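Local coordinates for protein racemase (Pseudovibrio sp. JE062, PDB 3MKC) that is named a racemase and belongs to the enolase superfamily, pairing an N-terminal capping domain with a TIM-barrel domain, at residues 13-18 with 73-78; 7-12 with 79-84; 143-148 with 177-182; 173-178 with 207-212; 45-50 with 316-321. All blocks are in the same frame, centred on the assembly; numbering follows the deposited sequence.

Contact 1: 13-18 with 73-78; sequences KSIEFI and EKAIGR
I15 reaches from strand 12-22 to the turn at 75-78, where its CD1 lies 3.5 Å from A75 CB, tighter than an ordinary carbon-carbon contact. CG1 of I15 stands beside the backbone N, and chi2 of -177° puts CD1 at the far end of the chain, against A75 CB. I76 slides past it in the opposite direction. Its chain bends instead of extending (chi2 -61°), which lays CD1 against I15 CG1 at 3.8 Å and, equally near, against S14 CA at 3.8 Å. The second branch of I76, CG2, rests 3.9 Å from K13 O. The loop holding A75 and I76 is a type II beta turn closed by R78 N to A75 O at 3.0 Å, with G77 at its third position. Opposite T37 of strand 29-38, K13 and S14 together form a classic beta bulge. A75 also packs on I86 of helix 83-93, and I15 on V36 and T72. What joins the two segments directly is therefore apolar van der Waals contact, near the surface and without directional bonds, while the neighbouring backbone bonding of G77 to I12 helps to fix the turn beside the strand.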
# COMPACT_ATOMS: atom_id res chain seq x y z
N LYS A 13 24.00 6.23 9.92
CA LYS A 13 24.44 7.33 10.78
C LYS A 13 23.26 8.05 11.42
O LYS A 13 23.32 8.44 12.59
CB LYS A 13 25.28 8.32 9.97
CG LYS A 13 25.76 9.52 10.78
CD LYS A 13 26.61 10.44 9.92
CE LYS A 13 27.08 11.66 10.68
NZ LYS A 13 28.03 12.45 9.84
N SER A 14 22.20 8.24 10.65
CA SER A 14 21.03 8.94 11.18
C SER A 14 19.73 8.52 10.51
O SER A 14 19.72 7.99 9.41
CB SER A 14 21.21 10.45 11.02
OG SER A 14 21.13 10.84 9.66
N ILE A 15 18.64 8.78 11.21
CA ILE A 15 17.31 8.48 10.71
C ILE A 15 16.44 9.67 11.07
O ILE A 15 16.24 9.99 12.25
CB ILE A 15 16.74 7.20 11.34
CG1 ILE A 15 17.59 5.99 10.93
CG2 ILE A 15 15.29 7.00 10.88
CD1 ILE A 15 17.07 4.65 11.42
N GLU A 16 15.94 10.33 10.04
CA GLU A 16 15.12 11.51 10.20
C GLU A 16 13.69 11.32 9.70
O GLU A 16 13.46 10.84 8.59
CB GLU A 16 15.78 12.69 9.47
CG GLU A 16 14.92 13.93 9.33
CD GLU A 16 15.68 15.10 8.71
OE1 GLU A 16 16.44 14.88 7.75
OE2 GLU A 16 15.50 16.24 9.19
N PHE A 17 12.74 11.70 10.54
CA PHE A 17 11.33 11.61 10.19
C PHE A 17 10.93 13.02 9.77
O PHE A 17 11.02 13.96 10.57
CB PHE A 17 10.51 11.12 11.39
CG PHE A 17 10.48 9.62 11.52
CD1 PHE A 17 9.32 8.91 11.20
CD2 PHE A 17 11.61 8.91 11.92
CE1 PHE A 17 9.29 7.51 11.28
CE2 PHE A 17 11.59 7.51 12.00
CZ PHE A 17 10.43 6.81 11.67
N ILE A 18 10.50 13.17 8.53
CA ILE A 18 10.15 14.48 7.99
C ILE A 18 8.69 14.68 7.65
O ILE A 18 8.23 14.25 6.60
CB ILE A 18 10.99 14.76 6.73
CG1 ILE A 18 12.47 14.65 7.07
CG2 ILE A 18 10.64 16.14 6.17
CD1 ILE A 18 13.39 14.66 5.87
N GLU A 73 16.76 3.98 17.46
CA GLU A 73 17.91 3.54 18.24
C GLU A 73 18.53 2.21 17.82
O GLU A 73 19.75 2.11 17.69
CB GLU A 73 17.54 3.48 19.72
CG GLU A 73 18.74 3.39 20.65
CD GLU A 73 18.33 3.35 22.12
OE1 GLU A 73 17.62 4.27 22.56
OE2 GLU A 73 18.72 2.38 22.81
N LYS A 74 17.70 1.20 17.59
CA LYS A 74 18.24 -0.10 17.20
C LYS A 74 18.69 -0.23 15.75
O LYS A 74 19.19 -1.28 15.36
CB LYS A 74 17.21 -1.19 17.54
CG LYS A 74 16.93 -1.31 19.03
CD LYS A 74 18.16 -1.77 19.81
CE LYS A 74 17.89 -1.74 21.30
NZ LYS A 74 19.02 -2.29 22.10
N ALA A 75 18.51 0.83 14.97
CA ALA A 75 18.91 0.84 13.57
C ALA A 75 20.23 1.59 13.40
O ALA A 75 21.08 1.20 12.60
CB ALA A 75 17.83 1.50 12.72
N ILE A 76 20.40 2.67 14.15
CA ILE A 76 21.62 3.47 14.09
C ILE A 76 22.85 2.59 14.32
O ILE A 76 22.91 1.82 15.28
CB ILE A 76 21.62 4.59 15.16
CG1 ILE A 76 20.37 5.45 15.02
CG2 ILE A 76 22.89 5.43 15.02
CD1 ILE A 76 20.25 6.15 13.69
N GLY A 77 23.83 2.71 13.43
CA GLY A 77 25.05 1.93 13.56
C GLY A 77 25.05 0.62 12.79
O GLY A 77 26.12 0.07 12.51
N ARG A 78 23.87 0.13 12.43
CA ARG A 78 23.75 -1.13 11.70
C ARG A 78 24.01 -0.98 10.20
O ARG A 78 23.86 0.10 9.64
CB ARG A 78 22.35 -1.74 11.92
CG ARG A 78 22.00 -2.05 13.37
CD ARG A 78 22.92 -3.11 13.95
NE ARG A 78 22.79 -4.40 13.27
CZ ARG A 78 21.80 -5.27 13.50
NH1 ARG A 78 20.86 -4.99 14.39
NH2 ARG A 78 21.76 -6.42 12.83

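Contact 2: 7-12 with 79-84; sequences PAVAPI and LPIEIN
V9 and I81 meet methyl to methyl, V9 CG1 lying 3.7 Å from I81 CG2. In I81 CG1 is anti to the backbone N (chi1 -177°), which leaves CG2 in the crowded position between N and the carbonyl carbon, facing V9 while the rest of the chain leads away. The same V9 methyl approaches L79 CB at 4.1 Å, the two side chains crossing at about a right angle. L79 turns its CD2 onto the backbone of the other segment, 3.5 Å from V9 O, and lies side by side with the P11 ring, whose CG is 3.9 Å from that methyl. P80 comes next, its CG 3.8 Å from I12 CG1, with I12 and P80 sliding past each other. Behind this shell, an inverse gamma turn centred on V9 shapes one chain. A type I turn from L79 to E82, closed by E82 N to L79 O at 3.0 Å, shapes the other. A10 O also accepts a hydrogen bond from Q121 NE2. The contact thus packs the lead-in to strand 12-22 against the turn that ends at E82, the N-cap residue of helix 83-93, while helix 102-122 borders it through L114 on I12 and L117 and Q121 on P80.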
# COMPACT_ATOMS: atom_id res chain seq x y z
N PRO A 7 33.23 -1.79 0.64
CA PRO A 7 33.35 -0.59 1.47
C PRO A 7 32.09 0.27 1.47
O PRO A 7 31.85 1.03 2.41
CB PRO A 7 34.53 0.15 0.83
CG PRO A 7 35.33 -0.94 0.18
CD PRO A 7 34.25 -1.80 -0.42
N ALA A 8 31.29 0.16 0.42
CA ALA A 8 30.06 0.93 0.27
C ALA A 8 28.96 0.59 1.28
O ALA A 8 28.11 1.43 1.58
CB ALA A 8 29.53 0.78 -1.15
N VAL A 9 28.97 -0.63 1.80
CA VAL A 9 27.96 -1.01 2.78
C VAL A 9 28.41 -0.42 4.11
O VAL A 9 29.04 -1.10 4.92
CB VAL A 9 27.85 -2.54 2.89
CG1 VAL A 9 26.72 -2.93 3.82
CG2 VAL A 9 27.63 -3.13 1.51
N ALA A 10 28.08 0.85 4.31
CA ALA A 10 28.47 1.56 5.53
C ALA A 10 27.33 1.60 6.54
O ALA A 10 26.16 1.50 6.17
CB ALA A 10 28.89 2.98 5.18
N PRO A 11 27.66 1.78 7.83
CA PRO A 11 26.66 1.82 8.90
C PRO A 11 25.73 3.01 8.80
O PRO A 11 26.08 4.06 8.26
CB PRO A 11 27.50 1.88 10.18
CG PRO A 11 28.86 1.36 9.76
CD PRO A 11 29.01 1.95 8.39
N ILE A 12 24.53 2.85 9.35
CA ILE A 12 23.53 3.91 9.37
C ILE A 12 24.02 4.98 10.35
O ILE A 12 24.40 4.66 11.47
CB ILE A 12 22.17 3.37 9.84
CG1 ILE A 12 21.63 2.38 8.81
CG2 ILE A 12 21.19 4.52 10.08
CD1 ILE A 12 20.33 1.72 9.21
N LEU A 79 24.40 -2.08 9.57
CA LEU A 79 24.65 -2.08 8.13
C LEU A 79 23.28 -2.26 7.47
O LEU A 79 22.58 -3.23 7.75
CB LEU A 79 25.58 -3.23 7.76
CG LEU A 79 26.95 -3.19 8.47
CD1 LEU A 79 27.79 -4.41 8.10
CD2 LEU A 79 27.67 -1.91 8.08
N PRO A 80 22.89 -1.31 6.60
CA PRO A 80 21.62 -1.27 5.86
C PRO A 80 21.21 -2.55 5.16
O PRO A 80 20.02 -2.80 4.94
CB PRO A 80 21.83 -0.12 4.88
CG PRO A 80 22.79 0.76 5.59
CD PRO A 80 23.77 -0.22 6.15
N ILE A 81 22.20 -3.37 4.80
CA ILE A 81 21.96 -4.62 4.10
C ILE A 81 21.24 -5.67 4.97
O ILE A 81 20.57 -6.55 4.43
CB ILE A 81 23.28 -5.22 3.57
CG1 ILE A 81 23.01 -6.51 2.79
CG2 ILE A 81 24.23 -5.52 4.72
CD1 ILE A 81 22.10 -6.33 1.59
N GLU A 82 21.36 -5.57 6.29
CA GLU A 82 20.70 -6.53 7.18
C GLU A 82 19.30 -6.05 7.52
O GLU A 82 18.95 -5.87 8.68
CB GLU A 82 21.51 -6.70 8.47
CG GLU A 82 22.98 -7.03 8.25
CD GLU A 82 23.65 -7.54 9.50
OE1 GLU A 82 23.72 -6.80 10.50
OE2 GLU A 82 24.11 -8.70 9.49
N ILE A 83 18.49 -5.84 6.48
CA ILE A 83 17.13 -5.34 6.67
C ILE A 83 16.26 -6.21 7.56
O ILE A 83 15.53 -5.71 8.40
CB ILE A 83 16.43 -5.15 5.32
CG1 ILE A 83 17.34 -4.36 4.38
CG2 ILE A 83 15.11 -4.41 5.52
CD1 ILE A 83 16.75 -4.10 3.01
N ASN A 84 16.34 -7.52 7.36
CA ASN A 84 15.54 -8.47 8.14
C ASN A 84 15.91 -8.42 9.62
O ASN A 84 15.03 -8.42 10.49
CB ASN A 84 15.75 -9.88 7.59
CG ASN A 84 14.91 -10.91 8.30
OD1 ASN A 84 15.41 -11.69 9.12
ND2 ASN A 84 13.61 -10.92 8.00

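Contact 3: 143-148 with 177-182; sequences TLYPAI and KVCVPI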
# COMPACT_ATOMS: atom_id res chain seq x y z
N THR A 143 -6.92 2.98 -8.84
CA THR A 143 -8.07 3.35 -8.03
C THR A 143 -8.56 4.71 -8.49
O THR A 143 -7.80 5.68 -8.50
CB THR A 143 -7.68 3.39 -6.54
OG1 THR A 143 -7.17 2.11 -6.16
CG2 THR A 143 -8.89 3.72 -5.69
N LEU A 144 -9.83 4.77 -8.87
CA LEU A 144 -10.44 5.99 -9.38
C LEU A 144 -11.52 6.58 -8.49
O LEU A 144 -12.26 5.85 -7.82
CB LEU A 144 -11.07 5.71 -10.75
CG LEU A 144 -10.20 4.99 -11.77
CD1 LEU A 144 -11.02 4.63 -12.99
CD2 LEU A 144 -9.02 5.86 -12.13
N TYR A 145 -11.63 7.90 -8.50
CA TYR A 145 -12.65 8.61 -7.73
C TYR A 145 -12.76 10.04 -8.24
O TYR A 145 -11.82 10.83 -8.14
CB TYR A 145 -12.31 8.62 -6.24
CG TYR A 145 -13.51 8.96 -5.38
CD1 TYR A 145 -14.49 8.00 -5.11
CD2 TYR A 145 -13.67 10.23 -4.83
CE1 TYR A 145 -15.59 8.30 -4.31
CE2 TYR A 145 -14.77 10.54 -4.04
CZ TYR A 145 -15.73 9.58 -3.78
OH TYR A 145 -16.81 9.88 -2.97
N PRO A 146 -13.92 10.40 -8.81
CA PRO A 146 -14.12 11.76 -9.33
C PRO A 146 -14.28 12.79 -8.23
O PRO A 146 -14.42 12.46 -7.05
CB PRO A 146 -15.38 11.61 -10.17
CG PRO A 146 -16.18 10.61 -9.38
CD PRO A 146 -15.12 9.58 -9.03
N ALA A 147 -14.26 14.06 -8.62
CA ALA A 147 -14.43 15.16 -7.68
C ALA A 147 -15.94 15.36 -7.57
O ALA A 147 -16.51 16.17 -8.30
CB ALA A 147 -13.77 16.41 -8.21
N ILE A 148 -16.58 14.61 -6.68
CA ILE A 148 -18.02 14.71 -6.50
C ILE A 148 -18.47 14.92 -5.05
O ILE A 148 -17.87 14.40 -4.12
CB ILE A 148 -18.74 13.43 -7.04
CG1 ILE A 148 -18.10 12.18 -6.43
CG2 ILE A 148 -18.68 13.38 -8.56
CD1 ILE A 148 -18.85 10.90 -6.70
N LYS A 177 -10.49 0.37 -9.86
CA LYS A 177 -11.32 0.19 -8.67
C LYS A 177 -12.16 1.44 -8.48
O LYS A 177 -11.65 2.55 -8.56
CB LYS A 177 -10.45 -0.02 -7.43
CG LYS A 177 -11.27 -0.29 -6.17
CD LYS A 177 -10.41 -0.78 -5.01
CE LYS A 177 -9.55 0.33 -4.43
NZ LYS A 177 -8.69 -0.16 -3.31
N VAL A 178 -13.45 1.24 -8.26
CA VAL A 178 -14.37 2.35 -8.04
C VAL A 178 -14.80 2.25 -6.58
O VAL A 178 -14.59 1.23 -5.94
CB VAL A 178 -15.60 2.24 -8.94
CG1 VAL A 178 -15.17 2.29 -10.40
CG2 VAL A 178 -16.35 0.95 -8.65
N CYS A 179 -15.40 3.32 -6.06
CA CYS A 179 -15.85 3.32 -4.67
C CYS A 179 -17.29 3.76 -4.56
O CYS A 179 -17.82 4.43 -5.46
CB CYS A 179 -15.01 4.28 -3.83
SG CYS A 179 -13.24 4.20 -4.08
N VAL A 180 -17.93 3.38 -3.46
CA VAL A 180 -19.30 3.79 -3.19
C VAL A 180 -19.11 4.93 -2.19
O VAL A 180 -18.64 4.71 -1.08
CB VAL A 180 -20.12 2.67 -2.51
CG1 VAL A 180 -21.52 3.17 -2.18
CG2 VAL A 180 -20.22 1.46 -3.44
N PRO A 181 -19.44 6.17 -2.59
CA PRO A 181 -19.28 7.32 -1.69
C PRO A 181 -19.80 7.07 -0.28
O PRO A 181 -20.94 6.64 -0.09
CB PRO A 181 -20.06 8.41 -2.42
CG PRO A 181 -19.78 8.09 -3.86
CD PRO A 181 -20.01 6.58 -3.88
N ILE A 182 -18.96 7.36 0.71
CA ILE A 182 -19.30 7.17 2.12
C ILE A 182 -20.65 7.73 2.55
O ILE A 182 -21.55 6.98 2.95
CB ILE A 182 -18.23 7.79 3.02
CG1 ILE A 182 -16.86 7.20 2.67
CG2 ILE A 182 -18.57 7.55 4.48
CD1 ILE A 182 -15.73 7.71 3.54
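Y145 has CG anti to the backbone N (chi1 -163°), and its ring meets C179 and P181 obliquely, while in C179 SG stands beside its own backbone N. Y145 CD1 comes to 4.0 Å from C179 CB, and the sulfur lies 5.3 Å from the ring centroid in an oblique sulfur-aromatic contact. Farther along, the phenol oxygen Y145 OH touches P181 CG at 3.6 Å. I148 CD1 reaches the same proline carbon, P181 CG, at 4.1 Å, crossing the P181 side chain at about a right angle. At the other end the K177 chain bends at chi3 (73°), bringing CE within 3.4 Å of T143 OG1; the two side chains lie side by side and point the same way. Their polar ends are satisfied elsewhere: K177 NZ forms a salt bridge with E238 and a hydrogen bond with Y141 OH, and T143 OG1 is hydrogen-bonded to E339. The backbones are tied by L144 N to K177 O, 2.9 Å and nearly straight at 171°. Y161 of helix 154-170 bonds through its hydroxyl to both L144 O and C179 N beyond this tie. T143 and K177 form a parallel beta bridge between strands 137-143 and 175-179, with helix 154-170 between them in sequence: the beta-alpha-beta arrangement of a TIM barrel, at the C-terminal strand ends where enolase-superfamily members typically place their active sites.

Contact 4: 173-178 with 207-212; sequences IRAVKV and DMMVDY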
# COMPACT_ATOMS: atom_id res chain seq x y z
N ILE A 173 -5.71 0.48 -19.46
CA ILE A 173 -5.47 0.11 -18.07
C ILE A 173 -6.19 -1.23 -17.91
O ILE A 173 -7.38 -1.35 -18.23
CB ILE A 173 -6.08 1.14 -17.09
CG1 ILE A 173 -5.41 2.50 -17.30
CG2 ILE A 173 -5.91 0.67 -15.66
CD1 ILE A 173 -3.90 2.47 -17.17
N ARG A 174 -5.48 -2.23 -17.40
CA ARG A 174 -6.05 -3.57 -17.24
C ARG A 174 -7.11 -3.73 -16.17
O ARG A 174 -7.92 -4.66 -16.23
CB ARG A 174 -4.92 -4.58 -17.00
CG ARG A 174 -3.80 -4.52 -18.01
CD ARG A 174 -4.28 -4.87 -19.40
NE ARG A 174 -3.20 -4.85 -20.38
CZ ARG A 174 -2.22 -5.75 -20.45
NH1 ARG A 174 -2.18 -6.77 -19.60
NH2 ARG A 174 -1.28 -5.63 -21.38
N ALA A 175 -7.13 -2.84 -15.18
CA ALA A 175 -8.11 -2.94 -14.10
C ALA A 175 -8.24 -1.64 -13.33
O ALA A 175 -7.27 -0.91 -13.17
CB ALA A 175 -7.74 -4.08 -13.15
N VAL A 176 -9.45 -1.36 -12.85
CA VAL A 176 -9.71 -0.15 -12.09
C VAL A 176 -10.60 -0.46 -10.89
O VAL A 176 -11.36 -1.43 -10.89
CB VAL A 176 -10.42 0.90 -12.96
CG1 VAL A 176 -9.52 1.31 -14.13
CG2 VAL A 176 -11.75 0.35 -13.47
N LYS A 177 -10.49 0.37 -9.86
CA LYS A 177 -11.32 0.19 -8.67
C LYS A 177 -12.16 1.44 -8.48
O LYS A 177 -11.65 2.55 -8.56
CB LYS A 177 -10.45 -0.02 -7.43
CG LYS A 177 -11.27 -0.29 -6.17
CD LYS A 177 -10.41 -0.78 -5.01
CE LYS A 177 -9.55 0.33 -4.43
NZ LYS A 177 -8.69 -0.16 -3.31
N VAL A 178 -13.45 1.24 -8.26
CA VAL A 178 -14.37 2.35 -8.04
C VAL A 178 -14.80 2.25 -6.58
O VAL A 178 -14.59 1.23 -5.94
CB VAL A 178 -15.60 2.24 -8.94
CG1 VAL A 178 -15.17 2.29 -10.40
CG2 VAL A 178 -16.35 0.95 -8.65
N ASP A 207 -10.94 -5.42 -15.86
CA ASP A 207 -11.35 -5.89 -14.54
C ASP A 207 -11.80 -4.72 -13.69
O ASP A 207 -11.23 -3.63 -13.77
CB ASP A 207 -10.20 -6.62 -13.84
CG ASP A 207 -10.17 -8.09 -14.15
OD1 ASP A 207 -11.23 -8.74 -14.00
OD2 ASP A 207 -9.10 -8.61 -14.53
N MSE A 208 -12.83 -4.94 -12.87
CA MSE A 208 -13.36 -3.88 -12.03
C MSE A 208 -13.48 -4.31 -10.58
O MSE A 208 -14.18 -5.28 -10.27
CB MSE A 208 -14.73 -3.44 -12.53
CG MSE A 208 -15.33 -2.27 -11.78
SE MSE A 208 -16.94 -1.61 -12.63
CE MSE A 208 -18.17 -1.69 -11.18
N MSE A 209 -12.81 -3.58 -9.70
CA MSE A 209 -12.84 -3.84 -8.27
C MSE A 209 -13.75 -2.81 -7.61
O MSE A 209 -13.99 -1.75 -8.18
CB MSE A 209 -11.44 -3.72 -7.67
CG MSE A 209 -10.47 -4.81 -8.14
SE MSE A 209 -9.72 -4.59 -9.90
CE MSE A 209 -7.98 -5.26 -9.52
N VAL A 210 -14.25 -3.12 -6.42
CA VAL A 210 -15.14 -2.19 -5.73
C VAL A 210 -14.80 -2.03 -4.25
O VAL A 210 -14.60 -3.01 -3.53
CB VAL A 210 -16.61 -2.65 -5.83
CG1 VAL A 210 -17.53 -1.59 -5.22
CG2 VAL A 210 -16.98 -2.90 -7.29
N ASP A 211 -14.73 -0.77 -3.81
CA ASP A 211 -14.44 -0.41 -2.43
C ASP A 211 -15.75 0.12 -1.85
O ASP A 211 -16.22 1.18 -2.25
CB ASP A 211 -13.36 0.68 -2.39
CG ASP A 211 -13.06 1.18 -0.98
OD1 ASP A 211 -13.67 0.68 -0.01
OD2 ASP A 211 -12.20 2.07 -0.84
N TYR A 212 -16.33 -0.63 -0.93
CA TYR A 212 -17.60 -0.24 -0.33
C TYR A 212 -17.42 0.71 0.86
O TYR A 212 -18.40 1.17 1.46
CB TYR A 212 -18.39 -1.49 0.06
CG TYR A 212 -18.77 -2.34 -1.13
CD1 TYR A 212 -19.98 -2.14 -1.80
CD2 TYR A 212 -17.91 -3.32 -1.62
CE1 TYR A 212 -20.32 -2.89 -2.93
CE2 TYR A 212 -18.24 -4.08 -2.73
CZ TYR A 212 -19.44 -3.86 -3.39
OH TYR A 212 -19.76 -4.62 -4.50
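V178 CG2 lies 4.1 Å from V210 CG2 across the two strands. Within its own segment, V210 turns its other methyl, CG1, onto one face of the flat Y212 ring, 3.5 Å above the plane and offset toward the rim. L195 of helix 188-202 also packs on the Y212 side chain. The flat carboxylates find their partners outside the pair, D207 OD2 at Y337 OH and D211 OD1 at L213 N. The two strands run parallel, their axes 4.6 Å apart at closest approach and inclined by 23°. Five backbone hydrogen bonds join them, from D207 N to R174 O through D211 N to V178 O; M209 N to V176 O, at 2.9 Å, is among them. CA-H...O contacts, such as M208 CA to V176 O, add to the ladder. A175, K177, D207 and M209 share one face of the sheet. There, in the selenomethionine M209, chi2 of 78° brings SE to 3.8 Å from A175 CB, and CE also lies 3.8 Å from that methyl. The K177 chain crosses M209 at about a right angle, K177 CG lying 3.7 Å from M209 CB. The other face carries V176, M208, V178 and V210; M208, likewise selenomethionine, sets its CE 4.1 Å from V178 CG2, and L202 of helix 188-202 packs on V176 and M208. Strand 175-179, helix 188-202 and strand 207-211 thus form a beta-alpha-beta crossover, the repeating element of the TIM barrel, with one face of valines and M208 turned to the helix layer.

Contact 5: 45-50 with 316-321; sequences LGEADG and WKTGIT
G46 of strand 43-48 passes close to I320 in the first turn of helix 319-331, their CA atoms 6.1 Å apart, and I320 CG2 packs on G46 CA at 3.6 Å. E47, with CG held between its backbone N and carbonyl carbon (chi1 74°) and an extended chain beyond, sends its carboxylate to the start of that helix. T318 OG1 donates to E47 OE1 at 2.8 Å, meeting it on the syn side but 34° out of the carboxylate plane. T318 N bonds to E47 OE2 from the syn side, and T321 N adds a weak bond. T321 OG1 is placed 2.5 Å from E47 OE2, so short that the exact distance is doubtful. T318 is also the N-cap, its OG1 accepting from I320 N at 3.2 Å. Outside the pair, T31 OG1 binds E47 OE1 and N289 ND2 binds T321 OG1. Further along, K317 NZ forms a salt bridge with D49 OD1 at 3.1 Å, its hydrogen bond weak, and a water accepting from K317 NZ donates to A48 O and G50 O. The stronger partner of D49 is R290, which forms a salt bridge with OD2. A buried carboxylate surrounded by the hydroxyls of T318, T321 and T31 and by the T318 N-H would probably be stabilised as an anion. Polar chemistry, helped by the packing of I320, therefore fastens the N-terminal domain to the barrel domain here.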
# COMPACT_ATOMS: atom_id res chain seq x y z
N LEU A 45 15.05 6.57 1.14
CA LEU A 45 13.78 7.22 1.42
C LEU A 45 12.63 6.24 1.56
O LEU A 45 12.49 5.31 0.77
CB LEU A 45 13.45 8.20 0.29
CG LEU A 45 14.46 9.33 0.09
CD1 LEU A 45 14.19 10.04 -1.22
CD2 LEU A 45 14.37 10.30 1.26
N GLY A 46 11.81 6.47 2.58
CA GLY A 46 10.65 5.64 2.82
C GLY A 46 9.60 6.58 3.36
O GLY A 46 9.85 7.78 3.46
N GLU A 47 8.41 6.08 3.68
CA GLU A 47 7.41 6.96 4.25
C GLU A 47 6.48 6.17 5.15
O GLU A 47 6.25 4.98 4.93
CB GLU A 47 6.65 7.72 3.16
CG GLU A 47 5.64 6.93 2.37
CD GLU A 47 5.00 7.76 1.27
OE1 GLU A 47 4.95 9.00 1.39
OE2 GLU A 47 4.52 7.16 0.28
N ALA A 48 5.97 6.84 6.18
CA ALA A 48 5.08 6.23 7.15
C ALA A 48 3.69 6.85 7.15
O ALA A 48 3.54 8.06 6.91
CB ALA A 48 5.69 6.34 8.55
N ASP A 49 2.67 6.04 7.41
CA ASP A 49 1.30 6.53 7.45
C ASP A 49 1.05 7.11 8.84
O ASP A 49 1.91 7.02 9.72
CB ASP A 49 0.34 5.37 7.16
CG ASP A 49 -1.05 5.85 6.78
OD1 ASP A 49 -1.20 7.01 6.35
OD2 ASP A 49 -1.99 5.05 6.91
N GLY A 50 -0.12 7.72 9.03
CA GLY A 50 -0.48 8.31 10.31
C GLY A 50 -0.34 9.82 10.38
O GLY A 50 0.31 10.43 9.54
N TRP A 316 -1.90 4.29 -1.18
CA TRP A 316 -2.47 5.62 -1.37
C TRP A 316 -1.69 6.65 -0.55
O TRP A 316 -2.19 7.17 0.45
CB TRP A 316 -3.95 5.63 -0.96
CG TRP A 316 -4.64 6.89 -1.37
CD1 TRP A 316 -4.75 8.05 -0.64
CD2 TRP A 316 -5.24 7.16 -2.64
NE1 TRP A 316 -5.38 9.02 -1.38
CE2 TRP A 316 -5.69 8.50 -2.61
CE3 TRP A 316 -5.44 6.40 -3.80
CZ2 TRP A 316 -6.33 9.10 -3.71
CZ3 TRP A 316 -6.07 7.00 -4.89
CH2 TRP A 316 -6.52 8.34 -4.83
N LYS A 317 -0.47 6.92 -0.98
CA LYS A 317 0.39 7.90 -0.33
C LYS A 317 1.07 8.73 -1.42
O LYS A 317 0.38 9.29 -2.27
CB LYS A 317 1.47 7.22 0.52
CG LYS A 317 1.16 7.13 2.01
CD LYS A 317 0.76 8.46 2.62
CE LYS A 317 0.82 8.38 4.14
NZ LYS A 317 0.08 9.46 4.84
N THR A 318 2.39 8.78 -1.40
CA THR A 318 3.12 9.57 -2.40
C THR A 318 3.90 8.69 -3.37
O THR A 318 3.71 7.48 -3.41
CB THR A 318 4.09 10.57 -1.75
OG1 THR A 318 5.24 9.87 -1.25
CG2 THR A 318 3.41 11.29 -0.60
N GLY A 319 4.79 9.32 -4.13
CA GLY A 319 5.59 8.58 -5.09
C GLY A 319 6.56 7.62 -4.43
O GLY A 319 7.07 6.70 -5.07
N ILE A 320 6.82 7.82 -3.14
CA ILE A 320 7.73 6.95 -2.42
C ILE A 320 7.15 5.54 -2.30
O ILE A 320 7.83 4.55 -2.56
CB ILE A 320 8.03 7.50 -1.01
CG1 ILE A 320 8.67 8.89 -1.12
CG2 ILE A 320 8.96 6.55 -0.27
CD1 ILE A 320 9.04 9.51 0.22
N THR A 321 5.88 5.46 -1.90
CA THR A 321 5.23 4.17 -1.77
C THR A 321 4.92 3.56 -3.14
O THR A 321 5.00 2.35 -3.32
CB THR A 321 3.94 4.29 -0.93
OG1 THR A 321 4.29 4.70 0.40
CG2 THR A 321 3.19 2.96 -0.87
O HOH W 1 1.59 10.06 7.14

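How the contacts relate
Contacts 1 and 2 adjoin, their centres 12 Å apart: G77 N to I12 O and R78 O to I12 N, each 2.8 Å, are probable hydrogen bonds that tie the turn to the start of strand 12-22, and contact 1 is nested within the loop closed by contact 2. Contacts 3 and 4 share K177 and V178 on strand 175-179 and belong to one barrel sheet; V180 N to D211 O, 3.0 Å, probably bonds them as well. The two pairs lie on opposite sides of the chain's centre, with the centres of contacts 1 and 3 about 38 Å apart. Contact 5 bridges the domains; it shares the three-stranded sheet with contact 1 and touches contact 3 through W316 and T143.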